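Putative glycosyltransferase (Mannosyltransferase) involved in glycosylating the PBCV-1 major capsid protein (PDB 2P6W) probably transfers a sugar from a nucleotide-sugar donor during glycosylation of the viral major capsid protein, its N-terminal GT-A-type domain binding UDP-sugar and manganese. Local coordinates at residues A[109-114]-A[172-177]; A[119-124]-A[193-198]. All blocks are in the same frame, centred on the assembly; numbering follows the deposited sequence.

Contact 1. Residues A[109-114]-A[172-177]; sequences TFHEAP and HDPYTL
His111 and Asp173 meet just beyond the ends of the parallel strands 107-110 and 169-172, the latter at the edge of the mixed sheet of this GT-A-type domain, and the contact illustrates how side chains can continue a pairing that the backbone has given up. The last backbone bonds run from His172 N to Thr109 O (2.8 Å) and from His111 N to His172 O (3.0 Å), and Phe110 CA also closes on His172 O in a CA-H...O contact. Past this point the His111 side chain takes over. Its CB starts out beside the neighbouring segment, and chi1 of 73° sets CG between the backbone N and the carbonyl carbon, about as far from His172 O as from Pro174 CD. ND1 accepts the in-plane N-H of Ala113, while CD2 lies 3.5 Å from His172 O. CE1 is 3.4 Å from Pro174 CD, which sits over one ring face in a CH-pi contact. At the tip, NE2 donates to Asp173 OD1 over 2.8 Å, reaching its anti side; the ring and carboxylate planes are nearly perpendicular (88°). Gripped at both nitrogens and covered on one face, the imidazole is fixed in rotation. On the other side of the backbone, the buried Phe110 ring turns its edge to Asp173 O and sets CE1 3.6 Å from Leu177 CB, with Val124 and Phe126 packing on it from the adjoining strand. Farther along, a water bridges the loops, donating to Ala113 O and lying 2.6 Å from Tyr175 OH, in the plane of the phenol ring.

Contact 2. Residues A[119-124]-A[193-198]; sequences PINTGV and FVHMCG. With MN (manganese (II) ion), chain B.
Asn121 and His195 reach tip to tip in buried surroundings beside the manganese ion, a worked example of how a metal ligand is held by its second shell. Asn121 OD1 packs at the imidazole edge, 3.2 Å from His195 CE1, with amide and ring planes 81° apart. The same oxygen closes an Asx turn by accepting from Gly123 N (2.9 Å). Asn178 bridges the two side chains, giving ND2 to Asn121 OD1 and taking His195 ND1 on its OD1. Gly123 CA comes within 3.8 Å of His195 CE1, and Cys197 CB covers one face of the ring, over its centre. Close apolar packing continues where Val124 CG1 meets Phe193 CD2 at 4.2 Å, both residues resting on Leu77 and Leu79. Towards the exposed Gly198 the fit slackens: Cys197 SG is 3.7 Å from Asn121 ND2, and Gly198 N binds a citrate, probably from the crystallisation liquor, where Cys197 and Gly198 contact UDP in the nucleotide complex. His195 bonds the metal through NE2 at 2.3 Å, alongside Asp80 and Asp82 of the DxD motif. The Asn178 bond at ND1 would orient the ring and probably strengthen NE2 as a donor to manganese.

How the contacts relate
From the N terminus, the chain first lays down strands 8-13, 39-43 and 75-79 and the DxD aspartates, then reaches 109-114 at the end of strand 107-110; residues 119-124 follow in the next loop. After helices 132-140 and 153-164 it returns through 172-177, closing contact 1, and then through 193-198, closing contact 2. The segments alternate, so the two closures cross, the second shifted forward along the chain. Contact 1 ties edge strand 169-172 to its inner neighbour 107-110; contact 2 joins the six-stranded sheet to the three-stranded one at the metal site. They also touch directly: Glu112 OE1 probably hydrogen-bonds Asn121 ND2, and Leu177 O packs against Phe193 CB.

Contact 1. Residues A[109-114]-A[172-177]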
ATOM      1  N   THR A 109      -4.509  -8.311   2.619  1.00 19.96           N
ATOM      2  CA  THR A 109      -4.733  -7.053   3.321  1.00 19.66           C
ATOM      3  C   THR A 109      -4.443  -7.234   4.806  1.00 19.87           C
ATOM      4  O   THR A 109      -4.130  -8.348   5.258  1.00 20.23           O
ATOM      5  CB  THR A 109      -6.196  -6.548   3.106  1.00 19.61           C
ATOM      6  OG1 THR A 109      -7.106  -7.564   3.568  1.00 21.60           O
ATOM      7  CG2 THR A 109      -6.426  -6.263   1.629  1.00 20.94           C
ATOM      8  N   PHE A 110      -4.531  -6.145   5.559  1.00 19.55           N
ATOM      9  CA  PHE A 110      -4.108  -6.117   6.968  1.00 19.67           C
ATOM     10  C   PHE A 110      -5.106  -5.384   7.823  1.00 19.74           C
ATOM     11  O   PHE A 110      -5.618  -4.341   7.423  1.00 20.91           O
ATOM     12  CB  PHE A 110      -2.701  -5.494   7.089  1.00 19.89           C
ATOM     13  CG  PHE A 110      -1.740  -6.144   6.174  1.00 20.70           C
ATOM     14  CD1 PHE A 110      -1.114  -7.326   6.554  1.00 21.46           C
ATOM     15  CD2 PHE A 110      -1.545  -5.654   4.886  1.00 21.64           C
ATOM     16  CE1 PHE A 110      -0.278  -8.003   5.674  1.00 21.83           C
ATOM     17  CE2 PHE A 110      -0.716  -6.308   4.002  1.00 22.82           C
ATOM     18  CZ  PHE A 110      -0.077  -7.498   4.387  1.00 21.96           C
ATOM     19  N   HIS A 111      -5.393  -5.948   8.996  1.00 20.42           N
ATOM     20  CA  HIS A 111      -6.256  -5.252   9.928  1.00 20.51           C
ATOM     21  C   HIS A 111      -5.476  -4.198  10.704  1.00 20.33           C
ATOM     22  O   HIS A 111      -4.252  -4.082  10.558  1.00 20.87           O
ATOM     23  CB  HIS A 111      -6.999  -6.229  10.856  1.00 20.43           C
ATOM     24  CG  HIS A 111      -6.141  -6.872  11.902  1.00 21.62           C
ATOM     25  ND1 HIS A 111      -5.735  -6.205  13.036  1.00 22.56           N
ATOM     26  CD2 HIS A 111      -5.674  -8.141  12.022  1.00 21.90           C
ATOM     27  CE1 HIS A 111      -5.019  -7.019  13.791  1.00 22.54           C
ATOM     28  NE2 HIS A 111      -4.982  -8.206  13.205  1.00 21.19           N
ATOM     29  N   GLU A 112      -6.206  -3.403  11.490  1.00 20.14           N
ATOM     30  CA  GLU A 112      -5.579  -2.351  12.322  1.00 20.32           C
ATOM     31  C   GLU A 112      -6.178  -2.381  13.727  1.00 20.51           C
ATOM     32  O   GLU A 112      -6.301  -1.352  14.383  1.00 20.48           O
ATOM     33  CB  GLU A 112      -5.711  -0.962  11.680  1.00 20.87           C
ATOM     34  CG  GLU A 112      -7.141  -0.550  11.250  1.00 20.91           C
ATOM     35  CD  GLU A 112      -7.237   0.893  10.780  1.00 21.29           C
ATOM     36  OE1 GLU A 112      -6.206   1.466  10.365  1.00 24.11           O
ATOM     37  OE2 GLU A 112      -8.355   1.447  10.824  1.00 22.33           O
ATOM     38  N   ALA A 113      -6.488  -3.582  14.204  1.00 20.25           N
ATOM     39  CA  ALA A 113      -7.148  -3.752  15.499  1.00 20.06           C
ATOM     40  C   ALA A 113      -6.163  -3.816  16.656  1.00 20.25           C
ATOM     41  O   ALA A 113      -5.021  -4.206  16.463  1.00 20.06           O
ATOM     42  CB  ALA A 113      -7.977  -5.032  15.479  1.00 20.27           C
ATOM     43  N   PRO A 114      -6.613  -3.457  17.871  1.00 20.58           N
ATOM     44  CA  PRO A 114      -7.891  -2.845  18.215  1.00 20.93           C
ATOM     45  C   PRO A 114      -7.866  -1.308  18.190  1.00 21.14           C
ATOM     46  O   PRO A 114      -8.846  -0.673  18.618  1.00 21.55           O
ATOM     47  CB  PRO A 114      -8.079  -3.313  19.658  1.00 20.73           C
ATOM     48  CG  PRO A 114      -6.717  -3.248  20.226  1.00 20.78           C
ATOM     49  CD  PRO A 114      -5.803  -3.702  19.081  1.00 20.70           C
ATOM     50  N   HIS A 172      -4.683 -10.232   7.246  1.00 20.43           N
ATOM     51  CA  HIS A 172      -3.578 -10.661   8.093  1.00 20.69           C
ATOM     52  C   HIS A 172      -3.388  -9.686   9.255  1.00 21.44           C
ATOM     53  O   HIS A 172      -3.769  -8.520   9.170  1.00 20.69           O
ATOM     54  CB  HIS A 172      -2.277 -10.636   7.301  1.00 21.63           C
ATOM     55  CG  HIS A 172      -2.196 -11.653   6.204  1.00 21.92           C
ATOM     56  ND1 HIS A 172      -2.491 -11.361   4.892  1.00 25.80           N
ATOM     57  CD2 HIS A 172      -1.809 -12.951   6.224  1.00 20.52           C
ATOM     58  CE1 HIS A 172      -2.286 -12.433   4.148  1.00 20.80           C
ATOM     59  NE2 HIS A 172      -1.874 -13.411   4.929  1.00 25.14           N
ATOM     60  N   ASP A 173      -2.748 -10.174  10.312  1.00 21.61           N
ATOM     61  CA  ASP A 173      -2.180  -9.298  11.340  1.00 21.67           C
ATOM     62  C   ASP A 173      -1.251  -8.315  10.655  1.00 21.56           C
ATOM     63  O   ASP A 173      -0.597  -8.666   9.666  1.00 21.88           O
ATOM     64  CB  ASP A 173      -1.379 -10.103  12.356  1.00 22.18           C
ATOM     65  CG  ASP A 173      -2.266 -10.920  13.305  1.00 23.24           C
ATOM     66  OD1 ASP A 173      -3.463 -10.590  13.490  1.00 22.74           O
ATOM     67  OD2 ASP A 173      -1.744 -11.902  13.870  1.00 25.73           O
ATOM     68  N   PRO A 174      -1.200  -7.071  11.157  1.00 20.54           N
ATOM     69  CA  PRO A 174      -0.386  -6.042  10.528  1.00 20.55           C
ATOM     70  C   PRO A 174       1.024  -5.823  11.087  1.00 20.97           C
ATOM     71  O   PRO A 174       1.723  -4.898  10.644  1.00 20.91           O
ATOM     72  CB  PRO A 174      -1.219  -4.789  10.796  1.00 20.54           C
ATOM     73  CG  PRO A 174      -1.715  -5.028  12.211  1.00 20.22           C
ATOM     74  CD  PRO A 174      -2.033  -6.518  12.244  1.00 21.36           C
ATOM     75  N   TYR A 175       1.438  -6.640  12.050  1.00 21.46           N
ATOM     76  CA  TYR A 175       2.595  -6.290  12.891  1.00 21.99           C
ATOM     77  C   TYR A 175       3.903  -6.132  12.142  1.00 22.18           C
ATOM     78  O   TYR A 175       4.745  -5.339  12.562  1.00 22.26           O
ATOM     79  CB  TYR A 175       2.769  -7.261  14.064  1.00 22.52           C
ATOM     80  CG  TYR A 175       1.480  -7.497  14.795  1.00 22.25           C
ATOM     81  CD1 TYR A 175       0.688  -6.421  15.228  1.00 23.41           C
ATOM     82  CD2 TYR A 175       1.010  -8.796  15.008  1.00 21.10           C
ATOM     83  CE1 TYR A 175      -0.528  -6.647  15.885  1.00 23.70           C
ATOM     84  CE2 TYR A 175      -0.191  -9.028  15.664  1.00 23.82           C
ATOM     85  CZ  TYR A 175      -0.955  -7.948  16.102  1.00 23.28           C
ATOM     86  OH  TYR A 175      -2.166  -8.171  16.742  1.00 25.26           O
ATOM     87  N   THR A 176       4.058  -6.871  11.047  1.00 21.85           N
ATOM     88  CA  THR A 176       5.276  -6.761  10.248  1.00 21.85           C
ATOM     89  C   THR A 176       5.066  -6.060   8.909  1.00 21.21           C
ATOM     90  O   THR A 176       6.011  -5.441   8.401  1.00 21.44           O
ATOM     91  CB  THR A 176       5.921  -8.122   9.967  1.00 22.26           C
ATOM     92  OG1 THR A 176       4.986  -8.955   9.278  1.00 23.00           O
ATOM     93  CG2 THR A 176       6.363  -8.794  11.279  1.00 21.07           C
ATOM     94  N   LEU A 177       3.864  -6.174   8.330  1.00 20.42           N
ATOM     95  CA  LEU A 177       3.645  -5.670   6.966  1.00 20.62           C
ATOM     96  C   LEU A 177       2.816  -4.379   6.830  1.00 19.90           C
ATOM     97  O   LEU A 177       2.766  -3.785   5.757  1.00 20.20           O
ATOM     98  CB  LEU A 177       3.092  -6.763   6.047  1.00 20.26           C
ATOM     99  CG  LEU A 177       4.099  -7.905   5.817  1.00 21.67           C
ATOM    100  CD1 LEU A 177       3.409  -9.119   5.248  1.00 23.58           C
ATOM    101  CD2 LEU A 177       5.271  -7.491   4.899  1.00 22.93           C
TER
HETATM  102  O   HOH W   1      -3.551  -6.190  17.708  1.00 29.60           O

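Contact 2. Residues A[119-124]-A[193-198]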
ATOM      1  N   PRO A 119     -12.062  -2.251   9.513  1.00 21.24           N
ATOM      2  CA  PRO A 119     -11.541  -3.628   9.530  1.00 20.76           C
ATOM      3  C   PRO A 119     -10.243  -3.911   8.765  1.00 20.40           C
ATOM      4  O   PRO A 119      -9.553  -4.878   9.097  1.00 21.39           O
ATOM      5  CB  PRO A 119     -12.683  -4.455   8.937  1.00 20.85           C
ATOM      6  CG  PRO A 119     -13.909  -3.648   9.231  1.00 20.15           C
ATOM      7  CD  PRO A 119     -13.470  -2.201   9.062  1.00 20.75           C
ATOM      8  N   ILE A 120      -9.928  -3.101   7.753  1.00 18.96           N
ATOM      9  CA  ILE A 120      -8.636  -3.228   7.067  1.00 19.95           C
ATOM     10  C   ILE A 120      -8.005  -1.853   6.891  1.00 20.09           C
ATOM     11  O   ILE A 120      -8.709  -0.826   6.830  1.00 20.81           O
ATOM     12  CB  ILE A 120      -8.733  -3.969   5.686  1.00 19.85           C
ATOM     13  CG1 ILE A 120      -9.682  -3.234   4.718  1.00 20.80           C
ATOM     14  CG2 ILE A 120      -9.197  -5.396   5.880  1.00 21.77           C
ATOM     15  CD1 ILE A 120      -9.679  -3.781   3.278  1.00 19.60           C
ATOM     16  N   ASN A 121      -6.673  -1.841   6.800  1.00 19.62           N
ATOM     17  CA  ASN A 121      -5.962  -0.620   6.457  1.00 20.80           C
ATOM     18  C   ASN A 121      -5.196  -0.866   5.164  1.00 20.28           C
ATOM     19  O   ASN A 121      -4.279  -1.695   5.136  1.00 20.91           O
ATOM     20  CB  ASN A 121      -5.019  -0.247   7.598  1.00 21.35           C
ATOM     21  CG  ASN A 121      -4.237   1.004   7.313  1.00 22.36           C
ATOM     22  OD1 ASN A 121      -3.450   1.063   6.358  1.00 21.96           O
ATOM     23  ND2 ASN A 121      -4.392   2.004   8.182  1.00 24.46           N
ATOM     24  N   THR A 122      -5.580  -0.149   4.099  1.00 20.40           N
ATOM     25  CA  THR A 122      -5.043  -0.436   2.767  1.00 20.90           C
ATOM     26  C   THR A 122      -3.826   0.418   2.408  1.00 20.58           C
ATOM     27  O   THR A 122      -3.473   0.534   1.232  1.00 20.89           O
ATOM     28  CB  THR A 122      -6.126  -0.303   1.669  1.00 21.14           C
ATOM     29  OG1 THR A 122      -6.761   0.975   1.778  1.00 22.53           O
ATOM     30  CG2 THR A 122      -7.170  -1.442   1.778  1.00 19.69           C
ATOM     31  N   GLY A 123      -3.157   0.959   3.431  1.00 21.01           N
ATOM     32  CA  GLY A 123      -1.889   1.671   3.237  1.00 20.22           C
ATOM     33  C   GLY A 123      -0.809   0.733   2.704  1.00 20.14           C
ATOM     34  O   GLY A 123       0.185   1.173   2.115  1.00 20.50           O
ATOM     35  N   VAL A 124      -1.009  -0.565   2.938  1.00 19.77           N
ATOM     36  CA  VAL A 124      -0.197  -1.652   2.360  1.00 19.85           C
ATOM     37  C   VAL A 124      -1.195  -2.678   1.826  1.00 20.19           C
ATOM     38  O   VAL A 124      -2.044  -3.150   2.586  1.00 20.46           O
ATOM     39  CB  VAL A 124       0.688  -2.343   3.427  1.00 19.64           C
ATOM     40  CG1 VAL A 124       1.501  -3.449   2.783  1.00 18.40           C
ATOM     41  CG2 VAL A 124       1.640  -1.313   4.072  1.00 20.06           C
ATOM     42  N   PHE A 193       7.482  -3.316   6.818  1.00 20.38           N
ATOM     43  CA  PHE A 193       6.855  -2.045   6.395  1.00 21.51           C
ATOM     44  C   PHE A 193       6.284  -1.276   7.586  1.00 21.32           C
ATOM     45  O   PHE A 193       5.420  -1.773   8.305  1.00 21.57           O
ATOM     46  CB  PHE A 193       5.745  -2.312   5.360  1.00 20.96           C
ATOM     47  CG  PHE A 193       6.253  -2.958   4.098  1.00 20.93           C
ATOM     48  CD1 PHE A 193       7.372  -2.446   3.450  1.00 22.35           C
ATOM     49  CD2 PHE A 193       5.620  -4.081   3.563  1.00 19.11           C
ATOM     50  CE1 PHE A 193       7.864  -3.030   2.275  1.00 22.89           C
ATOM     51  CE2 PHE A 193       6.093  -4.661   2.405  1.00 19.88           C
ATOM     52  CZ  PHE A 193       7.226  -4.139   1.759  1.00 21.35           C
ATOM     53  N   VAL A 194       6.799  -0.063   7.786  1.00 22.13           N
ATOM     54  CA  VAL A 194       6.406   0.766   8.907  1.00 22.32           C
ATOM     55  C   VAL A 194       5.505   1.884   8.367  1.00 22.49           C
ATOM     56  O   VAL A 194       5.854   2.563   7.405  1.00 22.51           O
ATOM     57  CB  VAL A 194       7.638   1.365   9.616  1.00 22.88           C
ATOM     58  CG1 VAL A 194       7.202   2.277  10.760  1.00 23.57           C
ATOM     59  CG2 VAL A 194       8.557   0.252  10.134  1.00 23.90           C
ATOM     60  N   HIS A 195       4.346   2.090   8.980  1.00 21.71           N
ATOM     61  CA  HIS A 195       3.345   2.954   8.378  1.00 21.47           C
ATOM     62  C   HIS A 195       3.084   4.184   9.265  1.00 20.85           C
ATOM     63  O   HIS A 195       2.586   4.057  10.370  1.00 20.66           O
ATOM     64  CB  HIS A 195       2.070   2.140   8.128  1.00 21.33           C
ATOM     65  CG  HIS A 195       0.958   2.905   7.477  1.00 21.72           C
ATOM     66  ND1 HIS A 195      -0.284   2.346   7.241  1.00 20.37           N
ATOM     67  CD2 HIS A 195       0.898   4.177   7.000  1.00 21.94           C
ATOM     68  CE1 HIS A 195      -1.059   3.242   6.647  1.00 21.70           C
ATOM     69  NE2 HIS A 195      -0.370   4.363   6.497  1.00 22.57           N
ATOM     70  N   MET A 196       3.499   5.356   8.796  1.00 20.61           N
ATOM     71  CA  MET A 196       3.282   6.600   9.551  1.00 21.07           C
ATOM     72  C   MET A 196       1.859   7.124   9.350  1.00 22.02           C
ATOM     73  O   MET A 196       1.648   8.226   8.841  1.00 23.11           O
ATOM     74  CB  MET A 196       4.322   7.653   9.138  1.00 21.10           C
ATOM     75  CG  MET A 196       5.780   7.233   9.340  1.00 21.99           C
ATOM     76  SD  MET A 196       6.911   8.528   8.743  1.00 21.82           S
ATOM     77  CE  MET A 196       6.540   8.507   6.985  1.00 22.66           C
ATOM     78  N   CYS A 197       0.888   6.341   9.795  1.00 22.21           N
ATOM     79  CA  CYS A 197      -0.513   6.597   9.499  1.00 22.50           C
ATOM     80  C   CYS A 197      -1.093   7.712  10.365  1.00 23.13           C
ATOM     81  O   CYS A 197      -0.845   7.753  11.571  1.00 24.44           O
ATOM     82  CB  CYS A 197      -1.284   5.303   9.721  1.00 21.47           C
ATOM     83  SG  CYS A 197      -2.984   5.324   9.179  1.00 24.20           S
ATOM     84  N   GLY A 198      -1.824   8.635   9.735  1.00 23.89           N
ATOM     85  CA  GLY A 198      -2.624   9.629  10.462  1.00 24.39           C
ATOM     86  C   GLY A 198      -1.876  10.837  10.983  1.00 25.14           C
ATOM     87  O   GLY A 198      -2.471  11.704  11.644  1.00 26.76           O
TER
HETATM   88 MN    MN B 214      -1.059   6.035   5.046  1.00 22.11          MN